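Local coordinates for putative transcriptional regulator (Clostridium difficile, PDB 3QI7), which is of unknown function but has a periplasmic binding protein-like fold, and so probably binds a small ligand, perhaps a sugar, between two lobes, at residues A[141-146]-A[251-256]; A[335-340]-A[349-354]. One frame throughout, in Å; residues are numbered along the deposited sequence.

Interaction 1: residues A[141-146]-A[251-256]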
loop_
_atom_site.group_PDB
_atom_site.type_symbol
_atom_site.label_atom_id
_atom_site.label_comp_id
_atom_site.label_asym_id
_atom_site.label_seq_id
_atom_site.Cartn_x
_atom_site.Cartn_y
_atom_site.Cartn_z
ATOM N N GLU A 141 9.947 -5.157 7.561
ATOM C CA GLU A 141 11.405 -5.211 7.620
ATOM C C GLU A 141 12.030 -4.600 6.379
ATOM O O GLU A 141 12.906 -3.729 6.480
ATOM C CB GLU A 141 11.892 -6.651 7.771
ATOM C CG GLU A 141 12.012 -7.077 9.208
ATOM C CD GLU A 141 12.805 -8.372 9.388
ATOM O OE1 GLU A 141 12.844 -8.882 10.536
ATOM O OE2 GLU A 141 13.393 -8.871 8.391
ATOM N N GLU A 142 11.595 -5.071 5.209
ATOM C CA GLU A 142 12.168 -4.611 3.972
ATOM C C GLU A 142 11.834 -3.105 3.757
ATOM O O GLU A 142 12.683 -2.337 3.265
ATOM C CB GLU A 142 11.710 -5.492 2.810
ATOM C CG GLU A 142 12.332 -5.101 1.473
ATOM C CD GLU A 142 13.815 -5.423 1.373
ATOM O OE1 GLU A 142 14.378 -6.082 2.288
ATOM O OE2 GLU A 142 14.421 -5.015 0.363
ATOM N N ARG A 143 10.641 -2.685 4.161
ATOM C CA ARG A 143 10.284 -1.242 4.099
ATOM C C ARG A 143 11.266 -0.389 4.889
ATOM O O ARG A 143 11.706 0.673 4.414
ATOM C CB ARG A 143 8.850 -1.019 4.588
ATOM C CG ARG A 143 8.454 0.436 4.842
ATOM C CD ARG A 143 8.005 1.112 3.553
ATOM N NE ARG A 143 7.924 2.570 3.719
ATOM C CZ ARG A 143 6.970 3.215 4.379
ATOM N NH1 ARG A 143 5.967 2.551 4.941
ATOM N NH2 ARG A 143 7.001 4.552 4.461
ATOM N N GLY A 144 11.593 -0.831 6.100
ATOM C CA GLY A 144 12.544 -0.105 6.953
ATOM C C GLY A 144 13.906 0.065 6.302
ATOM O O GLY A 144 14.484 1.157 6.316
ATOM N N LYS A 145 14.424 -1.028 5.766
ATOM C CA LYS A 145 15.721 -1.051 5.141
ATOM C C LYS A 145 15.746 -0.047 3.996
ATOM O O LYS A 145 16.660 0.768 3.898
ATOM C CB LYS A 145 16.026 -2.455 4.637
ATOM C CG LYS A 145 17.378 -2.643 3.904
ATOM C CD LYS A 145 17.608 -4.148 3.493
ATOM C CE LYS A 145 18.938 -4.348 2.766
ATOM N NZ LYS A 145 18.873 -3.765 1.418
ATOM N N VAL A 146 14.709 -0.074 3.159
ATOM C CA VAL A 146 14.686 0.729 1.934
ATOM C C VAL A 146 14.485 2.208 2.262
ATOM O O VAL A 146 15.095 3.086 1.649
ATOM C CB VAL A 146 13.609 0.208 0.929
ATOM C CG1 VAL A 146 13.423 1.184 -0.259
ATOM C CG2 VAL A 146 13.945 -1.265 0.434
ATOM N N VAL A 251 11.999 14.716 3.687
ATOM C CA VAL A 251 10.963 13.733 4.030
ATOM C C VAL A 251 10.924 12.686 2.916
ATOM O O VAL A 251 10.163 12.777 1.934
ATOM C CB VAL A 251 9.580 14.381 4.266
ATOM C CG1 VAL A 251 8.595 13.341 4.798
ATOM C CG2 VAL A 251 9.735 15.598 5.214
ATOM N N ALA A 252 11.746 11.657 3.093
ATOM C CA ALA A 252 11.925 10.649 2.035
ATOM C C ALA A 252 10.594 9.933 1.754
ATOM O O ALA A 252 10.271 9.648 0.594
ATOM C CB ALA A 252 13.004 9.658 2.438
ATOM N N GLU A 253 9.836 9.652 2.821
ATOM C CA GLU A 253 8.521 9.000 2.739
ATOM C C GLU A 253 7.531 9.379 3.859
ATOM O O GLU A 253 7.895 9.520 5.025
ATOM C CB GLU A 253 8.689 7.446 2.763
ATOM C CG GLU A 253 9.561 6.882 1.666
ATOM C CD GLU A 253 9.635 5.361 1.687
ATOM O OE1 GLU A 253 9.335 4.789 2.738
ATOM O OE2 GLU A 253 10.013 4.743 0.664
ATOM N N GLN A 254 6.246 9.450 3.512
ATOM C CA GLN A 254 5.166 9.431 4.503
ATOM C C GLN A 254 5.166 8.058 5.212
ATOM O O GLN A 254 5.722 7.080 4.697
ATOM C CB GLN A 254 3.821 9.585 3.819
ATOM C CG GLN A 254 3.607 10.932 3.059
ATOM C CD GLN A 254 2.751 10.767 1.825
ATOM O OE1 GLN A 254 3.225 10.295 0.787
ATOM N NE2 GLN A 254 1.468 11.118 1.939
ATOM N N SER A 255 4.485 7.999 6.350
ATOM C CA SER A 255 4.175 6.751 7.040
ATOM C C SER A 255 3.853 5.639 6.038
ATOM O O SER A 255 4.428 4.541 6.086
ATOM C CB SER A 255 3.031 6.988 8.039
ATOM O OG SER A 255 1.864 7.545 7.456
ATOM N N ASN A 256 2.938 5.943 5.130
ATOM C CA ASN A 256 2.683 5.130 3.951
ATOM C C ASN A 256 2.617 6.052 2.738
ATOM O O ASN A 256 1.745 6.894 2.689
ATOM C CB ASN A 256 1.376 4.377 4.094
ATOM C CG ASN A 256 1.495 3.235 5.070
ATOM O OD1 ASN A 256 2.135 2.226 4.780
ATOM N ND2 ASN A 256 0.960 3.430 6.262
#
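Arg143, on helix 140-153, reaches across to the loop 251-256 and spends all three guanidinium nitrogens on it, a worked example of how one planar cation can organise a segment that has no regular secondary structure. A first torsion of 168° and a bend at chi2 carry the group off the helix with its edge to the loop. Arg143 NE lies 2.8 Å from Glu253 OE1, on the syn side though 25° out of the carboxylate plane, and NH2 comes to the same OE1 at 2.9 Å from the same face, so this salt bridge is a side-on grip on a single oxygen. The far end of the group meets backbone: Arg143 NH1 bonds to Ser255 O at 2.8 Å with an N-H...O angle of 155°, Arg143 NH2 reaches that oxygen at 3.0 Å from above the carbonyl plane, and a weak bond runs from NH2 to Gln254 O. The acceptors of Glu253 and Ser255 lie in or close to the guanidinium plane, which fixes the rotation of the group.

This polar core is buried, and Tyr302 touches both Arg143 and Glu253. Looser is the side of Asn256, an exposed residue whose OD1 stays 3.8 Å from Arg143 NH1, in an oblique position. The CB of Ser255 leaves the backbone away from Arg143, and OG is hydrogen-bonded to Asp237 of helix 234-247.

Arg176 lies close to Arg143 NH1; Glu253 and the two carbonyls probably compensate the buried positive charge, which in turn should keep the Glu253 carboxylate ionised.

Interaction 2: residues A[335-340]-A[349-354]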
loop_
_atom_site.group_PDB
_atom_site.type_symbol
_atom_site.label_atom_id
_atom_site.label_comp_id
_atom_site.label_asym_id
_atom_site.label_seq_id
_atom_site.Cartn_x
_atom_site.Cartn_y
_atom_site.Cartn_z
ATOM N N ASP A 335 10.981 -12.150 -10.911
ATOM C CA ASP A 335 11.217 -11.655 -12.290
ATOM C C ASP A 335 9.926 -11.559 -13.089
ATOM O O ASP A 335 9.685 -10.558 -13.775
ATOM C CB ASP A 335 12.240 -12.511 -13.058
ATOM C CG ASP A 335 13.686 -12.319 -12.551
ATOM O OD1 ASP A 335 14.002 -11.270 -11.920
ATOM O OD2 ASP A 335 14.497 -13.242 -12.788
ATOM N N TYR A 336 9.070 -12.559 -12.960
ATOM C CA TYR A 336 7.775 -12.527 -13.619
ATOM C C TYR A 336 6.925 -11.335 -13.162
ATOM O O TYR A 336 6.380 -10.589 -13.977
ATOM C CB TYR A 336 7.016 -13.848 -13.407
ATOM C CG TYR A 336 5.701 -13.839 -14.123
ATOM C CD1 TYR A 336 4.586 -13.250 -13.544
ATOM C CD2 TYR A 336 5.581 -14.372 -15.405
ATOM C CE1 TYR A 336 3.381 -13.196 -14.209
ATOM C CE2 TYR A 336 4.372 -14.332 -16.078
ATOM C CZ TYR A 336 3.285 -13.729 -15.476
ATOM O OH TYR A 336 2.079 -13.675 -16.102
ATOM N N LEU A 337 6.830 -11.143 -11.849
ATOM C CA LEU A 337 5.979 -10.086 -11.293
ATOM C C LEU A 337 6.531 -8.667 -11.544
ATOM O O LEU A 337 5.757 -7.714 -11.777
ATOM C CB LEU A 337 5.775 -10.345 -9.796
ATOM C CG LEU A 337 4.964 -11.583 -9.463
ATOM C CD1 LEU A 337 5.202 -12.024 -8.016
ATOM C CD2 LEU A 337 3.484 -11.335 -9.766
ATOM N N GLU A 338 7.850 -8.527 -11.539
ATOM C CA GLU A 338 8.483 -7.265 -11.895
ATOM C C GLU A 338 8.245 -6.916 -13.367
ATOM O O GLU A 338 7.896 -5.764 -13.686
ATOM C CB GLU A 338 9.981 -7.286 -11.535
ATOM C CG GLU A 338 10.171 -7.291 -10.028
ATOM C CD GLU A 338 11.588 -7.591 -9.564
ATOM O OE1 GLU A 338 12.563 -7.357 -10.330
ATOM O OE2 GLU A 338 11.697 -8.057 -8.411
ATOM N N ALA A 339 8.417 -7.883 -14.259
ATOM C CA ALA A 339 8.167 -7.615 -15.679
ATOM C C ALA A 339 6.691 -7.271 -15.918
ATOM O O ALA A 339 6.383 -6.356 -16.690
ATOM C CB ALA A 339 8.628 -8.817 -16.560
ATOM N N PHE A 340 5.786 -8.015 -15.269
ATOM C CA PHE A 340 4.332 -7.787 -15.392
ATOM C C PHE A 340 3.974 -6.399 -14.861
ATOM O O PHE A 340 3.168 -5.693 -15.477
ATOM C CB PHE A 340 3.568 -8.871 -14.651
ATOM C CG PHE A 340 2.087 -8.933 -14.961
ATOM C CD1 PHE A 340 1.636 -9.389 -16.180
ATOM C CD2 PHE A 340 1.142 -8.535 -14.005
ATOM C CE1 PHE A 340 0.255 -9.454 -16.466
ATOM C CE2 PHE A 340 -0.249 -8.593 -14.288
ATOM C CZ PHE A 340 -0.678 -9.072 -15.495
ATOM N N SER A 349 9.837 -2.039 -9.660
ATOM C CA SER A 349 9.438 -2.644 -8.416
ATOM C C SER A 349 10.442 -3.726 -8.033
ATOM O O SER A 349 11.223 -4.152 -8.850
ATOM C CB SER A 349 8.045 -3.312 -8.600
ATOM O OG SER A 349 8.076 -4.382 -9.552
ATOM N N GLU A 350 10.390 -4.176 -6.793
ATOM C CA GLU A 350 11.154 -5.359 -6.393
ATOM C C GLU A 350 10.280 -6.244 -5.530
ATOM O O GLU A 350 9.693 -5.791 -4.538
ATOM C CB GLU A 350 12.444 -4.979 -5.641
ATOM C CG GLU A 350 13.388 -6.178 -5.314
ATOM C CD GLU A 350 14.547 -5.784 -4.380
ATOM O OE1 GLU A 350 14.953 -4.607 -4.406
ATOM O OE2 GLU A 350 15.046 -6.628 -3.610
ATOM N N PHE A 351 10.200 -7.524 -5.924
ATOM C CA PHE A 351 9.385 -8.530 -5.257
ATOM C C PHE A 351 10.281 -9.558 -4.569
ATOM O O PHE A 351 11.282 -10.004 -5.139
ATOM C CB PHE A 351 8.478 -9.269 -6.267
ATOM C CG PHE A 351 7.286 -8.467 -6.748
ATOM C CD1 PHE A 351 7.441 -7.466 -7.718
ATOM C CD2 PHE A 351 6.017 -8.739 -6.295
ATOM C CE1 PHE A 351 6.348 -6.731 -8.171
ATOM C CE2 PHE A 351 4.921 -7.993 -6.744
ATOM C CZ PHE A 351 5.090 -7.004 -7.680
ATOM N N THR A 352 9.920 -9.929 -3.349
ATOM C CA THR A 352 10.723 -10.830 -2.531
ATOM C C THR A 352 9.857 -11.944 -1.947
ATOM O O THR A 352 8.850 -11.651 -1.314
ATOM C CB THR A 352 11.341 -10.024 -1.360
ATOM O OG1 THR A 352 12.078 -8.918 -1.887
ATOM C CG2 THR A 352 12.260 -10.910 -0.503
ATOM N N PRO A 353 10.229 -13.233 -2.128
ATOM C CA PRO A 353 9.368 -14.238 -1.513
ATOM C C PRO A 353 9.442 -14.234 0.027
ATOM O O PRO A 353 10.471 -13.869 0.603
ATOM C CB PRO A 353 9.907 -15.580 -2.088
ATOM C CG PRO A 353 11.340 -15.298 -2.411
ATOM C CD PRO A 353 11.289 -13.854 -2.940
ATOM N N LEU A 354 8.372 -14.663 0.686
ATOM C CA LEU A 354 8.358 -14.788 2.167
ATOM C C LEU A 354 9.490 -15.665 2.697
ATOM O O LEU A 354 10.185 -15.278 3.615
ATOM C CB LEU A 354 7.015 -15.340 2.651
ATOM C CG LEU A 354 6.773 -15.389 4.172
ATOM C CD1 LEU A 354 6.858 -13.964 4.796
ATOM C CD2 LEU A 354 5.428 -16.028 4.435
HETATM O O HOH W 1 8.533 -3.517 -12.176
HETATM O O HOH W 2 13.048 -4.708 -10.529
#
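Helix 335-340 and strand 349-353 run nearly antiparallel, at 155° between their directions, with their axes 7.7 Å apart at closest approach and the CA atoms of Glu338 and Ser349 the nearest pair, 5.9 Å apart. Leu337 and Phe351 make the apolar half of the contact. Leu337 CB sits over the centre of the Phe351 ring, 3.7 Å from the centroid and almost on the ring normal, a CH-pi contact, while Leu337 CD1 reaches Phe351 CD2 at 3.8 Å. Glu338 comes to the same ring at its edge, where Glu338 CG is 3.6 Å from Phe351 CD1.

The arrangement is a helix packed on a sheet by way of a short connection: the chain leaves helix 334-345 and turns straight back into strand 349-353, which pairs antiparallel with strand 361-370 at the margin of the larger sheet. Leu313 of helix 306-324 also touches Phe351, and Leu317 touches Leu337, so the apolar layer continues beyond the two segments.

The polar half lies toward the start of the strand. Glu338, its chain extended beyond CG, runs alongside Phe351 but points the other way, and its OE2 takes the backbone N of Phe351 on the anti side, 26° out of the carboxylate plane, in a nearly straight bond of 3.0 Å. One water bridges Glu338 OE1 and Ser349 O, although its link to Ser349 O is doubtfully short. A second water bridges Glu338 O and Ser349 OG, which the first torsion (chi1 63°) sets between the backbone N and the carbonyl carbon, on the side facing the helix.

In the fold
Interaction 1 closes before interaction 2 opens along the chain; their centres lie about 18 Å apart, and their nearest atoms come within about 4 Å without touching. They belong to different parts of a two-lobed architecture. Interaction 1 joins helix 140-153 to the loop between helices 234-247 and 263-267, beside the parallel three-stranded sheet 159-164, 191-196 and 228-231. Interaction 2 joins helix 334-345 to strand 349-353 of the mixed eight-stranded sheet. Strand 361-370 of that sheet pairs with both 349-353 and 134-137, the strand leading into helix 140-153. Each contact thus holds together part of a periplasmic binding protein-like fold, the first through a buried guanidinium on a carboxylate and two carbonyls, the second half apolar, half polar.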